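PDB 4NQ0: HAT1-interacting factor 1 from Saccharomyces cerevisiae, which acts as a nuclear chaperone for histones H3 and H4 in the HAT-B complex and takes part in chromatin assembly and telomere silencing. Local coordinates for residues 179-183 against 239-243; 203-207 against 245-251. All coordinates share one frame; numbering follows the deposited sequence.

Contact 1 of 2, residues 179-183 against 239-243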
# COMPACT_ATOMS: atom_id res chain seq x y z
N HIS A 179 13.21 -8.23 8.76
CA HIS A 179 12.73 -7.15 9.64
C HIS A 179 12.31 -5.89 8.90
O HIS A 179 12.85 -5.56 7.83
CB HIS A 179 13.75 -6.80 10.72
CG HIS A 179 13.16 -5.99 11.84
ND1 HIS A 179 12.25 -6.52 12.73
CD2 HIS A 179 13.33 -4.69 12.19
CE1 HIS A 179 11.89 -5.58 13.59
NE2 HIS A 179 12.53 -4.47 13.28
N ASP A 180 11.34 -5.20 9.49
CA ASP A 180 10.70 -4.02 8.93
C ASP A 180 10.37 -3.07 10.08
O ASP A 180 9.43 -3.31 10.85
CB ASP A 180 9.42 -4.46 8.18
CG ASP A 180 8.70 -3.30 7.51
OD1 ASP A 180 8.99 -2.13 7.82
OD2 ASP A 180 7.81 -3.56 6.68
N ASP A 181 11.13 -1.98 10.19
CA ASP A 181 11.03 -1.05 11.33
C ASP A 181 9.72 -0.25 11.36
O ASP A 181 9.36 0.33 12.39
CB ASP A 181 12.23 -0.08 11.37
CG ASP A 181 13.26 -0.44 12.46
OD1 ASP A 181 13.38 -1.64 12.83
OD2 ASP A 181 13.95 0.49 12.94
N GLU A 182 9.02 -0.23 10.23
CA GLU A 182 7.78 0.53 10.11
C GLU A 182 6.57 -0.24 10.66
O GLU A 182 5.49 0.34 10.83
CB GLU A 182 7.58 0.89 8.64
CG GLU A 182 6.36 1.73 8.32
CD GLU A 182 6.42 2.31 6.91
OE1 GLU A 182 7.38 2.02 6.17
OE2 GLU A 182 5.49 3.06 6.54
N ILE A 183 6.72 -1.52 10.94
CA ILE A 183 5.63 -2.27 11.54
C ILE A 183 5.65 -2.05 13.05
O ILE A 183 6.56 -2.50 13.74
CB ILE A 183 5.72 -3.77 11.21
CG1 ILE A 183 5.60 -3.96 9.69
CG2 ILE A 183 4.63 -4.53 11.94
CD1 ILE A 183 5.61 -5.40 9.26
N TYR A 239 1.16 -1.40 1.46
CA TYR A 239 2.16 -0.39 1.11
C TYR A 239 1.80 0.32 -0.19
O TYR A 239 1.98 1.53 -0.30
CB TYR A 239 3.58 -0.98 1.06
CG TYR A 239 4.27 -1.08 2.41
CD1 TYR A 239 4.38 0.02 3.24
CD2 TYR A 239 4.82 -2.28 2.84
CE1 TYR A 239 5.01 -0.06 4.48
CE2 TYR A 239 5.45 -2.38 4.07
CZ TYR A 239 5.53 -1.27 4.88
OH TYR A 239 6.15 -1.38 6.08
N ILE A 240 1.28 -0.42 -1.17
CA ILE A 240 0.78 0.19 -2.40
C ILE A 240 -0.33 1.19 -2.10
O ILE A 240 -0.32 2.31 -2.62
CB ILE A 240 0.26 -0.85 -3.44
CG1 ILE A 240 1.38 -1.77 -3.95
CG2 ILE A 240 -0.41 -0.15 -4.62
CD1 ILE A 240 2.51 -1.07 -4.72
N LEU A 241 -1.28 0.81 -1.26
CA LEU A 241 -2.37 1.72 -0.89
C LEU A 241 -1.84 2.96 -0.17
O LEU A 241 -2.25 4.06 -0.47
CB LEU A 241 -3.39 1.02 0.03
CG LEU A 241 -4.88 1.11 -0.32
CD1 LEU A 241 -5.69 0.50 0.86
CD2 LEU A 241 -5.38 2.52 -0.64
N MET A 242 -0.93 2.76 0.78
CA MET A 242 -0.27 3.88 1.44
C MET A 242 0.37 4.81 0.41
O MET A 242 0.19 6.01 0.46
CB MET A 242 0.79 3.40 2.42
CG MET A 242 0.23 2.83 3.70
SD MET A 242 1.60 2.35 4.74
CE MET A 242 0.75 2.03 6.27
N GLY A 243 1.07 4.22 -0.55
CA GLY A 243 1.69 5.00 -1.61
C GLY A 243 0.69 5.78 -2.43
O GLY A 243 0.89 6.98 -2.67
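D180 and E182 reach from a loop to Y239 on helix 229-248. D180 to I183 form a type I beta turn, closed by I183 N to D180 O at 3.2 Å. The backbones stay well apart: the nearest CA atoms, of E182 and Y239, are 10.7 Å from each other. The Y239 ring and the two carboxylate side chains bridge the gap. D180 OD1 accepts from E182 N (3.1 Å), which makes an Asx turn. This bond meets OD1 on its anti side, 34° out of the carboxylate plane.

Y239 OH donates to D180 OD2 at 2.8 Å. The oxygen offers its syn lone pair and lies at the ring edge. Carboxylate and ring are nearly coplanar, 24° apart. D180 CG is anti to the backbone N (chi1 -178°), which sends the carboxylate out to the phenol.

Here the loop between helices 61-77 and 202-218 crosses to the helical TPR array, and Y239 lies within the predicted TPR 2. K261 forms salt bridges with D180 OD1 and E182 OE1, while Y265 OH bonds D180 OD2. With an alanine at D180, the Y239 hydroxyl would probably lose its acceptor on the loop and K261 one of its carboxylate partners.

E182 runs alongside the tyrosine, pointing the other way. Its OE1 comes obliquely to Y239 CE1 at 3.6 Å. Its OE2 is hydrogen-bonded to H258 NE2 and lies 4.3 Å from M242 SD. The H258 ring lies against that of Y239, the two nearly parallel.

Contact 2 of 2, residues 203-207 against 245-251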
# COMPACT_ATOMS: atom_id res chain seq x y z
N TYR A 203 -6.78 12.07 4.54
CA TYR A 203 -5.58 11.40 4.03
C TYR A 203 -4.73 10.90 5.19
O TYR A 203 -4.34 9.73 5.23
CB TYR A 203 -4.74 12.34 3.15
CG TYR A 203 -5.38 12.74 1.83
CD1 TYR A 203 -5.98 11.79 1.01
CD2 TYR A 203 -5.35 14.06 1.38
CE1 TYR A 203 -6.56 12.15 -0.21
CE2 TYR A 203 -5.92 14.42 0.16
CZ TYR A 203 -6.52 13.46 -0.63
OH TYR A 203 -7.09 13.80 -1.82
N GLU A 204 -4.46 11.78 6.15
CA GLU A 204 -3.69 11.43 7.32
C GLU A 204 -4.37 10.28 8.05
O GLU A 204 -3.71 9.31 8.45
CB GLU A 204 -3.57 12.64 8.25
CG GLU A 204 -2.74 12.41 9.52
CD GLU A 204 -2.80 13.56 10.51
OE1 GLU A 204 -3.67 14.44 10.39
OE2 GLU A 204 -1.97 13.58 11.43
N ASN A 205 -5.69 10.39 8.21
CA ASN A 205 -6.49 9.36 8.88
C ASN A 205 -6.37 7.99 8.22
O ASN A 205 -6.13 6.99 8.89
CB ASN A 205 -7.96 9.78 8.95
CG ASN A 205 -8.17 11.04 9.79
OD1 ASN A 205 -7.26 11.51 10.48
ND2 ASN A 205 -9.36 11.60 9.73
N ALA A 206 -6.53 7.95 6.90
CA ALA A 206 -6.43 6.70 6.15
C ALA A 206 -5.06 6.03 6.34
O ALA A 206 -4.96 4.82 6.57
CB ALA A 206 -6.69 6.96 4.69
N LEU A 207 -4.01 6.85 6.28
CA LEU A 207 -2.63 6.38 6.49
C LEU A 207 -2.42 5.79 7.88
O LEU A 207 -1.75 4.77 8.02
CB LEU A 207 -1.63 7.53 6.27
CG LEU A 207 -1.38 7.89 4.81
CD1 LEU A 207 -0.42 9.08 4.73
CD2 LEU A 207 -0.85 6.66 4.06
N ILE A 245 -2.29 6.81 -1.63
CA ILE A 245 -2.82 7.92 -0.82
C ILE A 245 -1.81 9.07 -0.70
O ILE A 245 -2.15 10.24 -0.90
CB ILE A 245 -3.22 7.46 0.59
CG1 ILE A 245 -4.41 6.50 0.53
CG2 ILE A 245 -3.56 8.66 1.49
CD1 ILE A 245 -4.68 5.77 1.83
N GLU A 246 -0.57 8.72 -0.39
CA GLU A 246 0.48 9.73 -0.25
C GLU A 246 0.71 10.46 -1.57
O GLU A 246 0.88 11.67 -1.58
CB GLU A 246 1.77 9.09 0.26
CG GLU A 246 1.66 8.61 1.69
CD GLU A 246 2.79 7.70 2.12
OE1 GLU A 246 3.28 6.89 1.29
OE2 GLU A 246 3.19 7.79 3.30
N ARG A 247 0.69 9.73 -2.68
CA ARG A 247 0.76 10.34 -4.02
C ARG A 247 -0.39 11.34 -4.23
O ARG A 247 -0.18 12.48 -4.64
CB ARG A 247 0.73 9.26 -5.10
CG ARG A 247 1.00 9.78 -6.51
CD ARG A 247 1.00 8.67 -7.56
NE ARG A 247 -0.24 7.90 -7.57
CZ ARG A 247 -0.58 7.01 -8.50
NH1 ARG A 247 -1.74 6.35 -8.41
NH2 ARG A 247 0.22 6.77 -9.54
N GLU A 248 -1.61 10.90 -3.93
CA GLU A 248 -2.77 11.78 -4.02
C GLU A 248 -2.61 13.01 -3.12
O GLU A 248 -3.02 14.10 -3.50
CB GLU A 248 -4.05 11.02 -3.63
CG GLU A 248 -5.34 11.78 -3.93
CD GLU A 248 -5.54 12.05 -5.41
OE1 GLU A 248 -5.21 11.16 -6.22
OE2 GLU A 248 -6.02 13.16 -5.75
N ALA A 249 -2.00 12.83 -1.95
CA ALA A 249 -1.78 13.94 -1.02
C ALA A 249 -0.52 14.75 -1.34
O ALA A 249 -0.13 15.61 -0.54
CB ALA A 249 -1.72 13.42 0.43
N GLU A 250 0.11 14.46 -2.48
CA GLU A 250 1.31 15.15 -2.96
C GLU A 250 2.57 14.92 -2.12
O GLU A 250 3.54 15.68 -2.23
CB GLU A 250 1.05 16.65 -3.15
CG GLU A 250 0.17 16.96 -4.34
CD GLU A 250 -0.03 18.45 -4.53
OE1 GLU A 250 -0.52 19.12 -3.59
OE2 GLU A 250 0.31 18.96 -5.62
N MET A 251 2.57 13.87 -1.31
CA MET A 251 3.77 13.46 -0.59
C MET A 251 4.50 12.41 -1.43
O MET A 251 4.50 11.23 -1.10
CB MET A 251 3.39 12.91 0.78
CG MET A 251 2.58 13.90 1.59
SD MET A 251 2.06 13.26 3.17
CE MET A 251 0.81 12.11 2.66
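Y203 and L207 of helix 202-218 pack on the last turn of helix 229-248 and the residues just after it. The backbones are close, with 6.6 Å between the CA atoms of Y203 and I245.

The aliphatic contacts centre on I245. Its CG2 touches L207 CG at 4.0 Å and also meets Y203 CD1. With CG2 anti to the backbone N, that methyl faces Y203 and L207, while CD1 at the end of the other branch meets A206 CB at 3.7 Å. L207 CD1 rests on E246 CG at 3.7 Å and meets M251 CE tip to tip.

One CH-pi contact is present. A249 CB lies 4.2 Å from the centroid of the Y203 ring, off-centre. Farther along the ring, Y203 OH is 3.4 Å from E248 CG.

A Schellman motif ends the helix here. E250 takes positive phi, and M251 N bonds E246 O at 2.8 Å.

The carboxylate of E246 turns to helix 252-266, where it bonds H258 and pairs with R254. That helix also touches L207 through R254. Contact 2 joins the predicted TPR 1 to TPR 2, and Y72 of helix 61-77 packs on Y203, I245 and E248.

Contacts 1 and 2 share helix 229-248 and have centres about 14 Å apart. They touch where M242 O lies 3.8 Å from L207 CD2. Contact 1 is the more buried: its centre is about 7 Å from the centre of the chain, that of contact 2 about 11 Å. H258 of helix 252-266 links them, because it bonds E182 of the first and E246 of the second. The segments alternate along the chain. Residues 179-183 belong to the region important for binding H3-H4 and H2A-H2B. The end of segment 245-251, from E248 on, belongs to the region that interacts with H2A-H2B.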